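Local coordinates for vacuolar protein sorting-associated protein 54 (Mus musculus, PDB 3N1E), which serves as a subunit of the GARP tethering complex, probably acting in retrograde transport from endosomes to the trans-Golgi network, and is represented here by its C-terminal domain, at residues K59-T62 with K63-E66; T77-L80 with F81-I84; F36-L39 with L40-E44; N85-Y88 with K89-K93. All coordinates share one frame; numbering follows the deposited sequence.

Contact 1. Residues K59-T62 with K63-E66; sequences KQMT and KMHE
Met61 and Met64, one turn apart on helix 52-68, run side by side and bring their methyl groups together, CE of Met61 lying 3.5 Å from CE of Met64. That is tighter than ordinary van der Waals contact, but Met61 was modelled in two conformers, so the closeness is doubtful. The two side chains arrive by different routes. Met64 starts with CG anti to the backbone N (chi1 -177°) and stays extended as far as SD, whereas Met61 bends at chi2 and chi3, which curls its CE toward its neighbour. Unbranched, pliable thioethers suit this place, since they can mould themselves against Phe81 and Ile84 of helix 74-98. On a more exposed side, Glu66 lays its CG 3.5 Å from Thr62 O, and its OE1 makes a long salt bridge of 4.0 Å with Lys63 NZ. Beneath these side chains lies the regular backbone ladder, for example Met64 N to Gln60 O at 2.8 Å and Glu66 N to Thr62 O at 3.0 Å. Further out, His65 NE2 is held by Lys127 O. Methionines inside and charged residues outside make this an amphipathic alpha-helix of an up-and-down bundle, running against helices 17-40 and 74-98.

Contact 2. Residues T77-L80 with F81-I84; sequences TQML and FLRI
Phe81 and Thr77 lie side by side one turn apart, and the ring meets the preceding turn with its rim: Phe81 CD2 is 3.3 Å from Thr77 O, which sits at the edge and in the ring plane. The weakly positive C-H at CD2 thus points at a carbonyl oxygen. The methyl of Thr77 adds a looser contact, CG2 to Phe81 CD2 at 4.1 Å.

Two further pairs are apolar. Met79 curls at chi2 and chi3 until its CE reaches CD1 of Leu82, 3.7 Å away; a flexible methionine can follow the surface of the branched leucine alongside it. Leu80 and Ile84 also lie side by side, pointing the same way, with CD1 of Leu80 4.2 Å from CD1 of Ile84.

The hydrogen bonds within residues 77-84 belong to the backbone. Each amide of residues 81-84 bonds to the carbonyl four residues earlier, Ile84 N to Leu80 O at 2.9 Å being one rung, and Leu82 N to Gln78 O, also 2.9 Å, another. CG1 of Ile84 settles 3.3 Å from Leu80 O. The polar end of Gln78 turns outward from this ladder, its NE2 bonding to Gly128 O.

Helix 74-98 is here embraced on several sides: Phe81 and Ile84 pack on helix 52-68, Leu80 and Ile84 on helix 17-40, while Gln78 and Leu82 touch Leu132 of a loop.

Contact 3. Residues F36-L39 with L40-E44; sequences FDKL and LSKYE
Leu40, the residue most covered here, folds back on Phe36 at the end of helix 17-40. Its CB approaches Phe36 O to 3.2 Å, and its CD1 lies 4.2 Å from Phe36 CB, a light apolar touch; its amide N closes a regular helical bond to the same carbonyl at 2.8 Å. A leucine suits this place because its side chain continues inward, against His91 and Cys53 on the neighbouring helices.

Leu39, next in burial, marks the change of backbone path. Its carbonyl O takes Lys42 N at 3.2 Å, three residues on rather than four, and the donor stands above the carbonyl plane, at a C=O...N angle of only 117°, as the helix tightens. A type I turn from Leu40 to Tyr43 overlaps it by three residues, its Tyr43 N to Leu40 O bond weak.

Ser41 grips Asp37 O twice, through N at 3.1 Å and through OG at 2.6 Å, from opposite faces of the carbonyl; the hydroxyl bond belongs to one of two modelled conformers and is less certain. Short serine, its OG anti to the carbonyl carbon (chi1 -67°), can fold back on this carbonyl; Asp37 OD1 lies 3.2 Å from Ser41 OG. The like-charged ends of exposed Lys38 and Lys42 come within 4.1 Å, NZ to NZ.

A carbonyl serving an i+3 amide, overlapped by a type I turn, is characteristic of an alpha-helix C terminus.

Contact 4. Residues N85-Y88 with K89-K93; sequences NASY and KLHLK
Asn85 and Lys89 lie one turn apart on the long amphipathic alpha-helix 74-98, part of a helical bundle, and their side chains pass across each other at an angle. Lys89 keeps its CG close to the preceding turn, 3.3 Å from Asn85 O, and then bends at chi3 (-63°). Lysine has the length for its task: the ammonium reaches past Asn85 to a salt bridge with Glu138 and to the carbonyls of Leu134 and Asn135, tying the helix to the C-terminal segment that follows helix 107-124.

Ala86, small and exposed, contributes its backbone, with O bonded to Leu90 N at 3.0 Å.

Ser87 is turned inward. Its OG lies at the edge of the His91 ring, in plane and 3.6 Å from His91 CD2, while Ser87 O approaches that same carbon to 3.1 Å. Both Ser87 OG and His91 NE2 bond to OD1 of Asp33 on helix 17-40, so two polar groups one turn apart share one carboxylate oxygen; the bond from NE2 probably steadies the imidazole's rotation. CD2 of Leu90 covers one face of that ring, 3.8 Å above its centre.

Tyr88 sends its ring off with CG anti to the backbone N (chi1 168°), to run beside Leu92 and stack on Tyr119. The aromatic body suits this apolar interface, although the buried hydroxyl has no polar partner in the model. What meets it from Leu92 is a methyl: CD2 lies 3.8 Å from Tyr88 CZ and 3.5 Å from Tyr88 OH.

In the fold
From the N terminus the first contact met is contact 3, where helix 17-40 ends and the loop toward helix 52-68 opens. Contact 1 follows on that next helix, and contacts 2 and 4 adjoin on helix 74-98. Each lies within one continuous stretch, so none closes a long loop, and in sequence they stand in series, without nesting or crossing. In space, however, the three helices meet. Met61 and Met64 of contact 1 pack on Phe81 and Ile84 of contact 2. Phe36 of contact 3 touches contact 1 through Met61 SD, 3.8 Å from Phe36 CZ, and reaches both contact 2 and contact 4. Contacts 1 and 4 do not touch.

Contact 1. Residues K59-T62 with K63-E66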
loop_
_atom_site.group_PDB
_atom_site.type_symbol
_atom_site.label_atom_id
_atom_site.label_comp_id
_atom_site.label_asym_id
_atom_site.label_seq_id
_atom_site.Cartn_x
_atom_site.Cartn_y
_atom_site.Cartn_z
ATOM N N LYS A 59 -4.581 9.477 -2.879
ATOM C CA LYS A 59 -3.859 10.719 -2.645
ATOM C C LYS A 59 -2.826 10.538 -1.522
ATOM O O LYS A 59 -1.684 10.982 -1.664
ATOM C CB LYS A 59 -4.814 11.873 -2.307
ATOM C CG LYS A 59 -4.124 13.226 -2.254
ATOM C CD LYS A 59 -5.117 14.395 -2.309
ATOM C CE LYS A 59 -4.463 15.599 -3.005
ATOM N NZ LYS A 59 -4.658 16.932 -2.343
ATOM N N GLN A 60 -3.217 9.875 -0.430
ATOM C CA GLN A 60 -2.269 9.683 0.695
ATOM C C GLN A 60 -1.134 8.734 0.367
ATOM O O GLN A 60 -0.006 8.950 0.816
ATOM C CB GLN A 60 -2.977 9.322 2.010
ATOM C CG GLN A 60 -4.019 10.332 2.439
ATOM C CD GLN A 60 -3.525 11.774 2.423
ATOM O OE1 GLN A 60 -2.466 12.075 2.943
ATOM N NE2 GLN A 60 -4.273 12.646 1.768
ATOM N N MET A 61 -1.406 7.713 -0.448
ATOM C CA MET A 61 -0.386 6.785 -0.930
ATOM C C MET A 61 0.643 7.538 -1.775
ATOM O O MET A 61 1.848 7.322 -1.670
ATOM C CB MET A 61 -1.045 5.672 -1.762
ATOM C CG MET A 61 -1.925 4.729 -0.957
ATOM S SD MET A 61 -0.921 3.507 -0.131
ATOM C CE MET A 61 0.363 4.594 0.464
ATOM N N THR A 62 0.144 8.434 -2.618
ATOM C CA THR A 62 0.978 9.287 -3.462
ATOM C C THR A 62 1.850 10.203 -2.609
ATOM O O THR A 62 3.043 10.345 -2.844
ATOM C CB THR A 62 0.086 10.137 -4.397
ATOM O OG1 THR A 62 -0.534 9.267 -5.349
ATOM C CG2 THR A 62 0.876 11.223 -5.124
ATOM N N LYS A 63 1.224 10.833 -1.616
ATOM C CA LYS A 63 1.952 11.773 -0.770
ATOM C C LYS A 63 3.012 11.028 0.043
ATOM O O LYS A 63 4.105 11.556 0.269
ATOM C CB LYS A 63 1.001 12.534 0.162
ATOM C CG LYS A 63 0.171 13.591 -0.514
ATOM C CD LYS A 63 0.961 14.851 -0.844
ATOM C CE LYS A 63 0.017 15.948 -1.349
ATOM N NZ LYS A 63 0.653 16.764 -2.429
ATOM N N MET A 64 2.678 9.814 0.475
ATOM C CA MET A 64 3.622 8.990 1.237
ATOM C C MET A 64 4.834 8.667 0.364
ATOM O O MET A 64 5.982 8.778 0.811
ATOM C CB MET A 64 2.983 7.691 1.693
ATOM C CG MET A 64 3.941 6.874 2.536
ATOM S SD MET A 64 3.231 5.330 3.024
ATOM C CE MET A 64 3.608 4.257 1.652
ATOM N N HIS A 65 4.578 8.321 -0.894
ATOM C CA HIS A 65 5.651 7.958 -1.811
ATOM C C HIS A 65 6.564 9.172 -2.026
ATOM O O HIS A 65 7.794 9.041 -2.013
ATOM C CB HIS A 65 5.052 7.491 -3.140
ATOM C CG HIS A 65 6.065 7.050 -4.148
ATOM N ND1 HIS A 65 6.650 7.922 -5.047
ATOM C CD2 HIS A 65 6.598 5.833 -4.403
ATOM C CE1 HIS A 65 7.500 7.257 -5.809
ATOM N NE2 HIS A 65 7.487 5.989 -5.440
ATOM N N GLU A 66 5.952 10.348 -2.187
ATOM C CA GLU A 66 6.724 11.588 -2.375
ATOM C C GLU A 66 7.594 11.902 -1.160
ATOM O O GLU A 66 8.748 12.365 -1.302
ATOM C CB GLU A 66 5.783 12.757 -2.695
ATOM C CG GLU A 66 5.250 12.709 -4.120
ATOM C CD GLU A 66 4.047 13.616 -4.357
ATOM O OE1 GLU A 66 3.637 14.344 -3.422
ATOM O OE2 GLU A 66 3.517 13.606 -5.488
#

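Contact 2. Residues T77-L80 with F81-I84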
loop_
_atom_site.group_PDB
_atom_site.type_symbol
_atom_site.label_atom_id
_atom_site.label_comp_id
_atom_site.label_asym_id
_atom_site.label_seq_id
_atom_site.Cartn_x
_atom_site.Cartn_y
_atom_site.Cartn_z
ATOM N N THR A 77 11.487 0.602 -0.468
ATOM C CA THR A 77 10.264 1.345 -0.839
ATOM C C THR A 77 9.250 0.363 -1.429
ATOM O O THR A 77 8.050 0.430 -1.147
ATOM C CB THR A 77 10.571 2.431 -1.868
ATOM O OG1 THR A 77 11.370 3.446 -1.246
ATOM C CG2 THR A 77 9.282 3.082 -2.424
ATOM N N GLN A 78 9.736 -0.536 -2.270
ATOM C CA GLN A 78 8.897 -1.624 -2.786
ATOM C C GLN A 78 8.311 -2.492 -1.650
ATOM O O GLN A 78 7.090 -2.779 -1.602
ATOM C CB GLN A 78 9.737 -2.467 -3.759
ATOM C CG GLN A 78 9.999 -1.772 -5.079
ATOM C CD GLN A 78 11.066 -2.477 -5.915
ATOM O OE1 GLN A 78 11.805 -3.319 -5.407
ATOM N NE2 GLN A 78 11.173 -2.109 -7.164
ATOM N N MET A 79 9.167 -2.873 -0.699
ATOM C CA MET A 79 8.713 -3.692 0.444
ATOM C C MET A 79 7.684 -2.947 1.297
ATOM O O MET A 79 6.714 -3.559 1.774
ATOM C CB MET A 79 9.898 -4.162 1.318
ATOM C CG MET A 79 10.932 -5.044 0.647
ATOM S SD MET A 79 10.311 -6.584 -0.039
ATOM C CE MET A 79 10.048 -6.137 -1.756
ATOM N N LEU A 80 7.893 -1.633 1.489
ATOM C CA LEU A 80 6.967 -0.814 2.253
ATOM C C LEU A 80 5.598 -0.830 1.590
ATOM O O LEU A 80 4.582 -1.033 2.265
ATOM C CB LEU A 80 7.478 0.621 2.363
ATOM C CG LEU A 80 6.531 1.663 2.921
ATOM C CD1 LEU A 80 6.153 1.374 4.371
ATOM C CD2 LEU A 80 7.140 3.074 2.776
ATOM N N PHE A 81 5.585 -0.628 0.278
ATOM C CA PHE A 81 4.318 -0.599 -0.440
ATOM C C PHE A 81 3.622 -1.937 -0.485
ATOM O O PHE A 81 2.396 -1.967 -0.486
ATOM C CB PHE A 81 4.437 0.076 -1.827
ATOM C CG PHE A 81 4.261 1.558 -1.750
ATOM C CD1 PHE A 81 2.997 2.147 -1.931
ATOM C CD2 PHE A 81 5.337 2.365 -1.411
ATOM C CE1 PHE A 81 2.829 3.545 -1.812
ATOM C CE2 PHE A 81 5.180 3.748 -1.284
ATOM C CZ PHE A 81 3.925 4.337 -1.493
ATOM N N LEU A 82 4.380 -3.039 -0.473
ATOM C CA LEU A 82 3.736 -4.357 -0.342
ATOM C C LEU A 82 3.027 -4.517 1.003
ATOM O O LEU A 82 1.940 -5.073 1.045
ATOM C CB LEU A 82 4.729 -5.503 -0.584
ATOM C CG LEU A 82 5.159 -5.564 -2.042
ATOM C CD1 LEU A 82 6.373 -6.494 -2.103
ATOM C CD2 LEU A 82 4.035 -6.094 -2.994
ATOM N N ARG A 83 3.619 -3.994 2.080
ATOM C CA ARG A 83 2.982 -4.023 3.405
ATOM C C ARG A 83 1.755 -3.121 3.486
ATOM O O ARG A 83 0.735 -3.481 4.091
ATOM C CB ARG A 83 3.979 -3.646 4.528
ATOM C CG ARG A 83 5.166 -4.588 4.589
ATOM C CD ARG A 83 6.035 -4.425 5.851
ATOM N NE ARG A 83 6.655 -5.742 6.106
ATOM C CZ ARG A 83 7.589 -6.004 7.016
ATOM N NH1 ARG A 83 8.071 -5.038 7.799
ATOM N NH2 ARG A 83 8.062 -7.246 7.128
ATOM N N ILE A 84 1.874 -1.929 2.932
ATOM C CA ILE A 84 0.752 -0.995 2.862
ATOM C C ILE A 84 -0.377 -1.665 2.066
ATOM O O ILE A 84 -1.529 -1.669 2.495
ATOM C CB ILE A 84 1.144 0.330 2.144
ATOM C CG1 ILE A 84 2.194 1.142 2.930
ATOM C CG2 ILE A 84 -0.090 1.177 1.854
ATOM C CD1 ILE A 84 1.985 1.254 4.373
#

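Contact 3. Residues F36-L39 with L40-E44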
loop_
_atom_site.group_PDB
_atom_site.type_symbol
_atom_site.label_atom_id
_atom_site.label_comp_id
_atom_site.label_asym_id
_atom_site.label_seq_id
_atom_site.Cartn_x
_atom_site.Cartn_y
_atom_site.Cartn_z
ATOM N N PHE A 36 -6.672 3.481 6.516
ATOM C CA PHE A 36 -7.483 2.512 5.767
ATOM C C PHE A 36 -8.670 2.012 6.578
ATOM O O PHE A 36 -9.755 1.863 6.034
ATOM C CB PHE A 36 -6.647 1.332 5.273
ATOM C CG PHE A 36 -5.499 1.721 4.371
ATOM C CD1 PHE A 36 -5.512 2.918 3.655
ATOM C CD2 PHE A 36 -4.416 0.850 4.215
ATOM C CE1 PHE A 36 -4.420 3.282 2.787
ATOM C CE2 PHE A 36 -3.344 1.173 3.360
ATOM C CZ PHE A 36 -3.352 2.385 2.635
ATOM N N ASP A 37 -8.463 1.734 7.868
ATOM C CA ASP A 37 -9.562 1.272 8.710
ATOM C C ASP A 37 -10.618 2.369 8.782
ATOM O O ASP A 37 -11.796 2.100 8.605
ATOM C CB ASP A 37 -9.087 0.886 10.121
ATOM C CG ASP A 37 -10.273 0.639 11.090
ATOM O OD1 ASP A 37 -11.081 -0.267 10.809
ATOM O OD2 ASP A 37 -10.417 1.366 12.101
ATOM N N LYS A 38 -10.191 3.610 9.003
ATOM C CA LYS A 38 -11.134 4.723 9.144
ATOM C C LYS A 38 -11.944 4.915 7.879
ATOM O O LYS A 38 -13.176 4.999 7.930
ATOM C CB LYS A 38 -10.381 6.010 9.472
ATOM C CG LYS A 38 -11.291 7.180 9.689
ATOM C CD LYS A 38 -10.483 8.452 9.865
ATOM C CE LYS A 38 -11.151 9.620 9.156
ATOM N NZ LYS A 38 -12.584 9.749 9.520
ATOM N N LEU A 39 -11.250 4.935 6.740
ATOM C CA LEU A 39 -11.910 5.213 5.460
ATOM C C LEU A 39 -12.752 4.045 4.951
ATOM O O LEU A 39 -13.911 4.246 4.561
ATOM C CB LEU A 39 -10.895 5.675 4.411
ATOM C CG LEU A 39 -10.201 7.024 4.666
ATOM C CD1 LEU A 39 -9.084 7.260 3.654
ATOM C CD2 LEU A 39 -11.239 8.170 4.647
ATOM N N LEU A 40 -12.184 2.840 4.963
ATOM C CA LEU A 40 -12.861 1.681 4.377
ATOM C C LEU A 40 -14.044 1.177 5.212
ATOM O O LEU A 40 -14.935 0.546 4.665
ATOM C CB LEU A 40 -11.867 0.563 4.069
ATOM C CG LEU A 40 -10.987 0.951 2.877
ATOM C CD1 LEU A 40 -9.758 0.046 2.771
ATOM C CD2 LEU A 40 -11.811 0.893 1.564
ATOM N N SER A 41 -14.056 1.484 6.511
ATOM C CA SER A 41 -15.176 1.125 7.393
ATOM C C SER A 41 -16.445 1.867 7.000
ATOM O O SER A 41 -17.547 1.457 7.380
ATOM C CB SER A 41 -14.849 1.441 8.862
ATOM O OG SER A 41 -13.819 0.609 9.355
ATOM N N LYS A 42 -16.268 2.987 6.285
ATOM C CA LYS A 42 -17.368 3.857 5.815
ATOM C C LYS A 42 -17.616 3.748 4.300
ATOM O O LYS A 42 -18.429 4.474 3.730
ATOM C CB LYS A 42 -17.075 5.326 6.154
ATOM C CG LYS A 42 -17.111 5.697 7.644
ATOM C CD LYS A 42 -16.776 7.174 7.827
ATOM C CE LYS A 42 -17.092 7.671 9.248
ATOM N NZ LYS A 42 -16.634 9.086 9.472
ATOM N N TYR A 43 -16.894 2.862 3.631
ATOM C CA TYR A 43 -16.963 2.809 2.169
ATOM C C TYR A 43 -18.300 2.262 1.710
ATOM O O TYR A 43 -18.751 1.236 2.206
ATOM C CB TYR A 43 -15.829 1.908 1.681
ATOM C CG TYR A 43 -15.777 1.592 0.205
ATOM C CD1 TYR A 43 -15.774 2.599 -0.758
ATOM C CD2 TYR A 43 -15.691 0.271 -0.221
ATOM C CE1 TYR A 43 -15.693 2.281 -2.125
ATOM C CE2 TYR A 43 -15.613 -0.053 -1.585
ATOM C CZ TYR A 43 -15.615 0.965 -2.526
ATOM O OH TYR A 43 -15.522 0.630 -3.863
ATOM N N GLU A 44 -18.938 2.954 0.772
ATOM C CA GLU A 44 -20.143 2.411 0.154
ATOM C C GLU A 44 -19.892 2.265 -1.345
ATOM O O GLU A 44 -19.233 3.106 -1.960
ATOM C CB GLU A 44 -21.380 3.268 0.448
ATOM C CG GLU A 44 -21.779 3.268 1.937
ATOM C CD GLU A 44 -22.150 1.891 2.495
ATOM O OE1 GLU A 44 -23.073 1.218 1.958
ATOM O OE2 GLU A 44 -21.526 1.492 3.505
#

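Contact 4. Residues N85-Y88 with K89-K93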
loop_
_atom_site.group_PDB
_atom_site.type_symbol
_atom_site.label_atom_id
_atom_site.label_comp_id
_atom_site.label_asym_id
_atom_site.label_seq_id
_atom_site.Cartn_x
_atom_site.Cartn_y
_atom_site.Cartn_z
ATOM N N ASN A 85 -0.042 -2.245 0.918
ATOM C CA ASN A 85 -1.048 -2.955 0.113
ATOM C C ASN A 85 -1.735 -4.088 0.877
ATOM O O ASN A 85 -2.929 -4.302 0.735
ATOM C CB ASN A 85 -0.420 -3.487 -1.191
ATOM C CG ASN A 85 -1.412 -4.153 -2.102
ATOM O OD1 ASN A 85 -1.326 -5.366 -2.387
ATOM N ND2 ASN A 85 -2.356 -3.404 -2.550
ATOM N N ALA A 86 -0.974 -4.817 1.681
ATOM C CA ALA A 86 -1.550 -5.915 2.449
ATOM C C ALA A 86 -2.582 -5.377 3.444
ATOM O O ALA A 86 -3.629 -5.972 3.620
ATOM C CB ALA A 86 -0.455 -6.672 3.182
ATOM N N SER A 87 -2.265 -4.252 4.091
ATOM C CA SER A 87 -3.202 -3.603 4.998
ATOM C C SER A 87 -4.461 -3.117 4.276
ATOM O O SER A 87 -5.567 -3.325 4.753
ATOM C CB SER A 87 -2.520 -2.413 5.700
ATOM O OG SER A 87 -3.476 -1.659 6.439
ATOM N N TYR A 88 -4.277 -2.452 3.135
ATOM C CA TYR A 88 -5.392 -2.016 2.331
ATOM C C TYR A 88 -6.339 -3.190 1.992
ATOM O O TYR A 88 -7.559 -3.093 2.178
ATOM C CB TYR A 88 -4.859 -1.337 1.062
ATOM C CG TYR A 88 -5.905 -1.094 0.010
ATOM C CD1 TYR A 88 -6.029 -1.961 -1.066
ATOM C CD2 TYR A 88 -6.770 -0.012 0.103
ATOM C CE1 TYR A 88 -7.009 -1.738 -2.052
ATOM C CE2 TYR A 88 -7.731 0.223 -0.873
ATOM C CZ TYR A 88 -7.843 -0.643 -1.924
ATOM O OH TYR A 88 -8.796 -0.406 -2.896
ATOM N N LYS A 89 -5.775 -4.288 1.517
ATOM C CA LYS A 89 -6.562 -5.450 1.120
ATOM C C LYS A 89 -7.309 -6.023 2.316
ATOM O O LYS A 89 -8.452 -6.424 2.171
ATOM C CB LYS A 89 -5.696 -6.540 0.489
ATOM C CG LYS A 89 -5.198 -6.138 -0.900
ATOM C CD LYS A 89 -4.511 -7.298 -1.632
ATOM C CE LYS A 89 -3.285 -7.759 -0.909
ATOM N NZ LYS A 89 -2.755 -8.970 -1.630
ATOM N N LEU A 90 -6.675 -6.039 3.489
ATOM C CA LEU A 90 -7.349 -6.626 4.667
ATOM C C LEU A 90 -8.591 -5.804 5.008
ATOM O O LEU A 90 -9.675 -6.362 5.266
ATOM C CB LEU A 90 -6.360 -6.752 5.860
ATOM C CG LEU A 90 -6.904 -7.238 7.207
ATOM C CD1 LEU A 90 -5.803 -8.010 7.969
ATOM C CD2 LEU A 90 -7.421 -6.054 8.024
ATOM N N HIS A 91 -8.442 -4.472 5.017
ATOM C CA HIS A 91 -9.554 -3.607 5.368
ATOM C C HIS A 91 -10.633 -3.584 4.292
ATOM O O HIS A 91 -11.828 -3.526 4.616
ATOM C CB HIS A 91 -9.051 -2.211 5.721
ATOM C CG HIS A 91 -8.261 -2.195 6.991
ATOM N ND1 HIS A 91 -8.847 -2.408 8.223
ATOM C CD2 HIS A 91 -6.941 -2.013 7.219
ATOM C CE1 HIS A 91 -7.911 -2.368 9.158
ATOM N NE2 HIS A 91 -6.748 -2.120 8.575
ATOM N N LEU A 92 -10.210 -3.656 3.020
ATOM C CA LEU A 92 -11.184 -3.678 1.922
ATOM C C LEU A 92 -11.955 -5.004 1.961
ATOM O O LEU A 92 -13.181 -5.003 1.829
ATOM C CB LEU A 92 -10.499 -3.479 0.556
ATOM C CG LEU A 92 -11.435 -3.565 -0.668
ATOM C CD1 LEU A 92 -12.631 -2.600 -0.605
ATOM C CD2 LEU A 92 -10.613 -3.220 -1.901
ATOM N N LYS A 93 -11.246 -6.120 2.137
ATOM C CA LYS A 93 -11.886 -7.444 2.242
ATOM C C LYS A 93 -12.935 -7.435 3.373
ATOM O O LYS A 93 -14.049 -7.926 3.166
ATOM C CB LYS A 93 -10.841 -8.541 2.465
ATOM C CG LYS A 93 -11.389 -9.984 2.308
ATOM C CD LYS A 93 -10.229 -10.930 1.974
ATOM C CE LYS A 93 -9.670 -11.577 3.212
ATOM N NZ LYS A 93 -10.322 -12.890 3.508
#